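Local coordinates for mevalonate diphosphate decarboxylase (Legionella pneumophila, PDB 3LTO), which catalyses the ATP-dependent decarboxylation of mevalonate diphosphate to isopentenyl diphosphate, a step of isoprenoid biosynthesis, at the interface of chains A and B. Coordinates in Å, arbitrary orientation; residue numbers count along the deposited sequence, not the author numbering. Chains: chain A/B, Mevalonate diphosphate decarboxylase.

The interface of chains A and B. Residues chain A 30, 160, 162, 213, 216, 220; chain B 309-313.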
loop_
_atom_site.group_PDB
_atom_site.type_symbol
_atom_site.label_atom_id
_atom_site.label_comp_id
_atom_site.label_asym_id
_atom_site.label_seq_id
_atom_site.Cartn_x
_atom_site.Cartn_y
_atom_site.Cartn_z
ATOM N N SER A 30 5.818 -2.519 -9.257
ATOM C CA SER A 30 5.585 -3.763 -8.563
ATOM C C SER A 30 6.712 -4.731 -8.885
ATOM O O SER A 30 7.513 -4.502 -9.804
ATOM C CB SER A 30 4.253 -4.368 -9.003
ATOM O OG SER A 30 3.179 -3.508 -8.681
ATOM N N LEU A 160 3.732 -11.164 -4.797
ATOM C CA LEU A 160 3.546 -9.978 -5.611
ATOM C C LEU A 160 3.542 -8.782 -4.682
ATOM O O LEU A 160 2.765 -8.724 -3.732
ATOM C CB LEU A 160 2.229 -10.034 -6.385
ATOM C CG LEU A 160 1.925 -8.781 -7.221
ATOM C CD1 LEU A 160 2.948 -8.649 -8.332
ATOM C CD2 LEU A 160 0.520 -8.865 -7.802
ATOM N N THR A 162 3.077 -4.769 -4.580
ATOM C CA THR A 162 2.551 -3.607 -5.283
ATOM C C THR A 162 2.260 -2.551 -4.236
ATOM O O THR A 162 1.544 -2.816 -3.279
ATOM C CB THR A 162 1.240 -3.933 -6.019
ATOM O OG1 THR A 162 1.502 -4.834 -7.099
ATOM C CG2 THR A 162 0.615 -2.664 -6.568
ATOM N N GLU A 213 6.204 -2.504 -15.426
ATOM C CA GLU A 213 4.764 -2.682 -15.260
ATOM C C GLU A 213 4.197 -3.333 -16.513
ATOM O O GLU A 213 3.348 -4.221 -16.430
ATOM C CB GLU A 213 4.074 -1.336 -15.017
ATOM C CG GLU A 213 4.304 -0.728 -13.632
ATOM C CD GLU A 213 3.734 -1.583 -12.501
ATOM O OE1 GLU A 213 2.702 -2.252 -12.716
ATOM O OE2 GLU A 213 4.306 -1.570 -11.391
ATOM N N LEU A 216 5.096 -6.897 -16.442
ATOM C CA LEU A 216 4.343 -7.598 -15.411
ATOM C C LEU A 216 2.967 -7.997 -15.932
ATOM O O LEU A 216 2.497 -9.107 -15.688
ATOM C CB LEU A 216 4.189 -6.710 -14.176
ATOM C CG LEU A 216 3.325 -7.253 -13.031
ATOM C CD1 LEU A 216 3.804 -8.651 -12.612
ATOM C CD2 LEU A 216 3.387 -6.277 -11.847
ATOM N N LEU A 220 1.979 -11.883 -16.178
ATOM C CA LEU A 220 0.805 -12.404 -15.484
ATOM C C LEU A 220 -0.134 -13.080 -16.482
ATOM O O LEU A 220 -0.683 -14.143 -16.197
ATOM C CB LEU A 220 0.083 -11.276 -14.743
ATOM C CG LEU A 220 0.188 -11.206 -13.213
ATOM C CD1 LEU A 220 1.439 -11.883 -12.727
ATOM C CD2 LEU A 220 0.149 -9.748 -12.767
ATOM N N VAL B 309 -4.758 -5.379 -10.325
ATOM C CA VAL B 309 -3.679 -6.236 -9.854
ATOM C C VAL B 309 -2.337 -5.880 -10.500
ATOM O O VAL B 309 -2.222 -5.804 -11.728
ATOM C CB VAL B 309 -3.995 -7.710 -10.139
ATOM C CG1 VAL B 309 -2.838 -8.592 -9.680
ATOM C CG2 VAL B 309 -5.283 -8.106 -9.425
ATOM N N GLY B 310 -1.330 -5.648 -9.663
ATOM C CA GLY B 310 -0.011 -5.314 -10.166
ATOM C C GLY B 310 0.198 -3.870 -10.592
ATOM O O GLY B 310 1.317 -3.494 -10.948
ATOM N N ASN B 311 -0.860 -3.060 -10.551
ATOM C CA ASN B 311 -0.765 -1.655 -10.944
ATOM C C ASN B 311 -1.140 -0.682 -9.823
ATOM O O ASN B 311 -0.499 0.354 -9.659
ATOM C CB ASN B 311 -1.664 -1.385 -12.154
ATOM C CG ASN B 311 -1.333 -2.271 -13.339
ATOM O OD1 ASN B 311 -2.212 -2.918 -13.908
ATOM N ND2 ASN B 311 -0.063 -2.298 -13.723
ATOM N N TYR B 312 -2.175 -1.017 -9.055
ATOM C CA TYR B 312 -2.634 -0.151 -7.971
ATOM C C TYR B 312 -3.031 -0.934 -6.724
ATOM O O TYR B 312 -3.484 -2.072 -6.814
ATOM C CB TYR B 312 -3.859 0.658 -8.422
ATOM C CG TYR B 312 -3.674 1.473 -9.684
ATOM C CD1 TYR B 312 -3.073 2.729 -9.646
ATOM C CD2 TYR B 312 -4.094 0.982 -10.916
ATOM C CE1 TYR B 312 -2.896 3.479 -10.810
ATOM C CE2 TYR B 312 -3.921 1.715 -12.078
ATOM C CZ TYR B 312 -3.322 2.965 -12.021
ATOM O OH TYR B 312 -3.142 3.697 -13.177
ATOM N N ASP B 313 -2.858 -0.323 -5.557
ATOM C CA ASP B 313 -3.275 -0.963 -4.316
ATOM C C ASP B 313 -4.774 -0.721 -4.209
ATOM O O ASP B 313 -5.251 0.377 -4.489
ATOM C CB ASP B 313 -2.584 -0.343 -3.095
ATOM C CG ASP B 313 -1.156 -0.816 -2.926
ATOM O OD1 ASP B 313 -0.925 -2.044 -3.006
ATOM O OD2 ASP B 313 -0.269 0.035 -2.698
HETATM O O HOH W 1 1.326 -4.524 -14.572
#
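With CG beside its backbone N and the chain bent at chi2 (-63°), A:Glu213 on helix 208-224 folds its carboxylate back towards A:Ser30, whose OG, also beside its own N (chi1 -62°), faces the loop 309-312 of chain B. The carboxylate is held by OE2, which accepts the backbone N-H of A:Ser30 at 2.8 Å almost along its C-O axis in a nearly straight bond. The other oxygen, OE1, lies 2.6 Å from the carbonyl O of B:Gly310; both ordinarily only accept, so they clash unless the carboxyl group carries a proton, which is not seen. To this carbonyl A:Ser30 OG donates at 2.9 Å from above its plane, and the hydroxyl is itself paired with A:Thr162 OG1 at 2.7 Å. B:Asn311 slides antiparallel past A:Glu213, its amide turned 60° from the carboxylate; ND2 makes a weak bond to OE1, and a water 2.8 Å from ND2 links it to the A:Glu213 carbonyl O and, at longer range, OE1. At the far end, B:Asp313 OD1 and A:Thr162 O, 2.6 Å apart, are acceptors that clash as modelled, unless the carboxyl group is protonated. Apolar contacts lie beside the polar groups: the side chains of A:Leu160 and B:Val309 cross obliquely, CD2 3.9 Å from CG1, while A:Leu216 CD2 lies against B:Gly310 CA. The patch docks a near-C-terminal loop of one copy onto strand 158-162 and helix 208-224 of the other, an asymmetric contact that may reflect crystal packing.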